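Local structure of putative calcium-regulated periplasmic protein (Bacteroides thetaiotaomicron, 3DB7) at residues A[62-67]-A[96-101]. The protein is of unknown function but binds calcium ions and is probably a calcium-regulated periplasmic protein of the PepSY-like family. Residues are numbered along the deposited sequence; the frame is centred on the assembly and turned at random. Where two conformers were deposited one is given.
Sequences WEEVDC and KIERDK. With CA (calcium ion), chain C.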
ATOM      1  N   TRP A  62     -10.994  -6.895 -10.245  1.00  9.29           N
ATOM      2  CA  TRP A  62      -9.675  -6.937  -9.618  1.00  9.57           C
ATOM      3  C   TRP A  62      -9.463  -5.764  -8.701  1.00  9.01           C
ATOM      4  O   TRP A  62      -9.879  -4.627  -9.016  1.00  9.54           O
ATOM      5  CB  TRP A  62      -8.552  -7.042 -10.650  1.00 11.31           C
ATOM      6  CG  TRP A  62      -8.306  -5.859 -11.509  1.00  9.94           C
ATOM      7  CD1 TRP A  62      -8.863  -5.601 -12.720  1.00 14.42           C
ATOM      8  CD2 TRP A  62      -7.393  -4.769 -11.237  1.00  9.31           C
ATOM      9  NE1 TRP A  62      -8.359  -4.402 -13.228  1.00 13.94           N
ATOM     10  CE2 TRP A  62      -7.453  -3.895 -12.333  1.00 10.56           C
ATOM     11  CE3 TRP A  62      -6.547  -4.443 -10.158  1.00 11.14           C
ATOM     12  CZ2 TRP A  62      -6.705  -2.730 -12.395  1.00 11.61           C
ATOM     13  CZ3 TRP A  62      -5.813  -3.316 -10.231  1.00 12.11           C
ATOM     14  CH2 TRP A  62      -5.886  -2.477 -11.354  1.00 11.32           C
ATOM     15  N   GLU A  63      -8.767  -6.038  -7.589  1.00  9.10           N
ATOM     16  CA  GLU A  63      -8.351  -4.988  -6.648  1.00 10.30           C
ATOM     17  C   GLU A  63      -6.836  -4.968  -6.433  1.00  8.62           C
ATOM     18  O   GLU A  63      -6.291  -3.927  -6.057  1.00  9.15           O
ATOM     19  CB  GLU A  63      -9.055  -5.119  -5.309  1.00 11.83           C
ATOM     20  CG  GLU A  63     -10.500  -4.693  -5.353  1.00 15.38           C
ATOM     21  CD  GLU A  63     -11.255  -4.771  -4.044  1.00 22.62           C
ATOM     22  OE1 GLU A  63     -11.138  -5.780  -3.332  1.00 19.54           O
ATOM     23  OE2 GLU A  63     -12.063  -3.836  -3.822  1.00 34.05           O
ATOM     24  N   GLU A  64      -6.156  -6.100  -6.709  1.00  9.22           N
ATOM     25  CA  GLU A  64      -4.711  -6.210  -6.532  1.00  8.50           C
ATOM     26  C   GLU A  64      -4.187  -7.149  -7.541  1.00  7.92           C
ATOM     27  O   GLU A  64      -4.705  -8.260  -7.674  1.00  9.45           O
ATOM     28  CB  GLU A  64      -4.378  -6.722  -5.129  1.00  9.07           C
ATOM     29  CG  GLU A  64      -2.897  -6.953  -4.892  1.00 11.06           C
ATOM     30  CD  GLU A  64      -2.579  -7.728  -3.585  1.00 12.90           C
ATOM     31  OE1 GLU A  64      -3.511  -8.047  -2.774  1.00 10.10           O
ATOM     32  OE2 GLU A  64      -1.391  -8.024  -3.400  1.00 13.37           O
ATOM     33  N   VAL A  65      -3.206  -6.749  -8.309  1.00  8.19           N
ATOM     34  CA  VAL A  65      -2.460  -7.626  -9.191  1.00  9.03           C
ATOM     35  C   VAL A  65      -1.007  -7.540  -8.764  1.00 10.73           C
ATOM     36  O   VAL A  65      -0.358  -6.503  -8.965  1.00  9.89           O
ATOM     37  CB  VAL A  65      -2.616  -7.211 -10.671  1.00  9.53           C
ATOM     38  CG1 VAL A  65      -1.748  -8.116 -11.554  1.00 10.00           C
ATOM     39  CG2 VAL A  65      -4.084  -7.253 -11.082  1.00 10.53           C
ATOM     40  N   ASP A  66      -0.505  -8.598  -8.117  1.00  9.67           N
ATOM     41  CA  ASP A  66       0.865  -8.624  -7.587  1.00 10.56           C
ATOM     42  C   ASP A  66       1.684  -9.580  -8.413  1.00 11.63           C
ATOM     43  O   ASP A  66       1.596 -10.823  -8.265  1.00 11.82           O
ATOM     44  CB  ASP A  66       0.876  -9.052  -6.115  1.00 11.75           C
ATOM     45  CG  ASP A  66       2.248  -9.017  -5.512  1.00 17.37           C
ATOM     46  OD1 ASP A  66       3.207  -8.865  -6.300  1.00 16.02           O
ATOM     47  OD2 ASP A  66       2.365  -9.133  -4.259  1.00 24.17           O
ATOM     48  N   CYS A  67       2.435  -9.005  -9.332  1.00  9.68           N
ATOM     49  CA  CYS A  67       3.282  -9.769 -10.212  1.00  9.15           C
ATOM     50  C   CYS A  67       4.736  -9.509  -9.907  1.00  8.73           C
ATOM     51  O   CYS A  67       5.564  -9.408 -10.794  1.00  9.32           O
ATOM     52  CB  CYS A  67       2.951  -9.437 -11.666  1.00  9.65           C
ATOM     53  SG  CYS A  67       1.361 -10.076 -12.222  1.00 11.76           S
ATOM     54  N   LYS A  96       3.434  -4.392  -9.036  0.50  8.71           N
ATOM     55  CA  LYS A  96       2.123  -4.540  -8.454  0.50  9.31           C
ATOM     56  C   LYS A  96       1.292  -3.328  -8.785  0.50  9.23           C
ATOM     57  O   LYS A  96       1.816  -2.224  -8.905  0.50  7.91           O
ATOM     58  CB  LYS A  96       2.212  -4.690  -6.921  0.50  9.93           C
ATOM     59  CG  LYS A  96       0.876  -4.850  -6.225  0.50 13.96           C
ATOM     60  CD  LYS A  96       1.072  -5.285  -4.797  0.50 16.51           C
ATOM     61  CE  LYS A  96       2.032  -4.348  -4.117  0.50 16.44           C
ATOM     62  NZ  LYS A  96       2.271  -4.796  -2.689  0.50 30.36           N
ATOM     63  N   ILE A  97      -0.009  -3.549  -8.936  1.00  9.05           N
ATOM     64  CA  ILE A  97      -0.960  -2.473  -9.050  1.00 10.28           C
ATOM     65  C   ILE A  97      -2.162  -2.825  -8.193  1.00  9.72           C
ATOM     66  O   ILE A  97      -2.608  -3.996  -8.161  1.00 10.55           O
ATOM     67  CB  ILE A  97      -1.350  -2.154 -10.506  1.00  8.66           C
ATOM     68  CG1 ILE A  97      -2.246  -0.916 -10.595  1.00  9.96           C
ATOM     69  CG2 ILE A  97      -2.016  -3.367 -11.235  1.00 12.33           C
ATOM     70  CD1 ILE A  97      -2.425  -0.421 -12.064  1.00 14.30           C
ATOM     71  N   GLU A  98      -2.689  -1.827  -7.520  1.00  8.69           N
ATOM     72  CA  GLU A  98      -3.879  -1.947  -6.669  1.00  9.09           C
ATOM     73  C   GLU A  98      -4.808  -0.818  -6.945  1.00 10.17           C
ATOM     74  O   GLU A  98      -4.380   0.266  -7.343  1.00  9.34           O
ATOM     75  CB  GLU A  98      -3.492  -1.871  -5.215  1.00  9.12           C
ATOM     76  CG  GLU A  98      -2.573  -3.016  -4.801  1.00 12.53           C
ATOM     77  CD  GLU A  98      -1.971  -2.849  -3.410  1.00 24.08           C
ATOM     78  OE1 GLU A  98      -1.067  -1.995  -3.221  1.00 23.72           O
ATOM     79  OE2 GLU A  98      -2.393  -3.569  -2.498  1.00 26.52           O
ATOM     80  N   ARG A  99      -6.100  -1.027  -6.661  1.00  9.50           N
ATOM     81  CA  ARG A  99      -7.061   0.051  -6.809  1.00 10.25           C
ATOM     82  C   ARG A  99      -8.200  -0.138  -5.805  1.00 11.86           C
ATOM     83  O   ARG A  99      -8.497  -1.286  -5.403  1.00 12.07           O
ATOM     84  CB  ARG A  99      -7.597   0.113  -8.233  1.00  9.91           C
ATOM     85  CG  ARG A  99      -8.464  -1.039  -8.583  1.00 10.59           C
ATOM     86  CD  ARG A  99      -9.055  -0.916  -9.998  1.00 11.56           C
ATOM     87  NE  ARG A  99      -9.750  -2.156 -10.341  1.00 12.39           N
ATOM     88  CZ  ARG A  99     -10.549  -2.340 -11.368  1.00 15.27           C
ATOM     89  NH1 ARG A  99     -10.790  -1.357 -12.246  1.00 18.38           N
ATOM     90  NH2 ARG A  99     -11.127  -3.517 -11.501  1.00 14.06           N
ATOM     91  N   ASP A 100      -8.807   0.981  -5.451  1.00 10.91           N
ATOM     92  CA  ASP A 100     -10.018   0.968  -4.660  1.00 11.03           C
ATOM     93  C   ASP A 100     -10.863   2.116  -5.142  1.00 17.07           C
ATOM     94  O   ASP A 100     -10.692   2.567  -6.276  1.00 16.32           O
ATOM     95  CB  ASP A 100      -9.714   0.966  -3.182  1.00 14.41           C
ATOM     96  CG  ASP A 100      -9.173   2.252  -2.699  1.00 19.98           C
ATOM     97  OD1 ASP A 100      -9.053   3.184  -3.492  1.00 15.34           O
ATOM     98  OD2 ASP A 100      -8.907   2.367  -1.481  1.00 32.08           O
ATOM     99  N   LYS A 101     -11.826   2.507  -4.329  1.00 15.65           N
ATOM    100  CA  LYS A 101     -12.821   3.458  -4.781  1.00 16.98           C
ATOM    101  C   LYS A 101     -12.283   4.834  -4.828  1.00 19.00           C
ATOM    102  O   LYS A 101     -13.000   5.766  -5.225  1.00 24.08           O
ATOM    103  CB  LYS A 101     -14.029   3.479  -3.837  1.00 19.69           C
ATOM    104  CG  LYS A 101     -15.161   2.683  -4.309  1.00 30.71           C
ATOM    105  CD  LYS A 101     -14.728   1.315  -4.642  1.00 31.86           C
ATOM    106  CE  LYS A 101     -15.581   0.733  -5.737  1.00 31.92           C
ATOM    107  NZ  LYS A 101     -15.637  -0.732  -5.563  1.00 31.81           N
TER
HETATM  108 CA    CA C   2      -5.046  -7.310  -1.258  1.00  9.06          CA
HETATM  109  O   HOH W   1       3.834  -6.993  -2.473  1.00 42.23           O
HETATM  110  O   HOH W   2      -4.287  -5.046  -1.876  1.00 15.83           O
HETATM  111  O   HOH W   3      -6.853  -6.399  -2.577  1.00 12.02           O
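Val65 and Ile97 form the hydrogen-bonded pair that joins strands 62-66 and 96-99, antiparallel at 168°, through Val65 N to Ile97 O (2.8 Å) and Ile97 N to Val65 O; a third backbone bond runs from Arg99 N to Glu63 O. On the face of Val65 and Ile97, the CG2 methyl of Ile97 meets both Val65 CB and Trp62 CZ3. Arg99 lies over one face of the indole, its guanidinium nearly parallel to the ring (13°) and CZ 3.7 Å from the centroid of the five-membered ring, a cation-pi stack. Arg99 NE (2.8 Å) and Arg99 NH2 (3.0 Å) both donate to Trp62 O within the guanidinium plane, which fixes the rotation of the group, while CD makes a CH-pi contact with the six-membered ring. Val65 CG2 sits over the opposite face of the indole, toward its rim. On the other side of the sheet, Glu64 and Glu98 run side by side. Glu64 OE1, hydrogen-bonded by Lys53 NZ, binds a calcium ion at 2.3 Å, whereas Glu98 OE2 reaches the metal through water. Glu55 and, from the second subunit, Asp124 and Asp126 also bind this ion. Glu63 and Glu64 together face Glu55 of strand 53-56, a classic beta bulge on the far side of strand 62-66, beside this intersubunit calcium site.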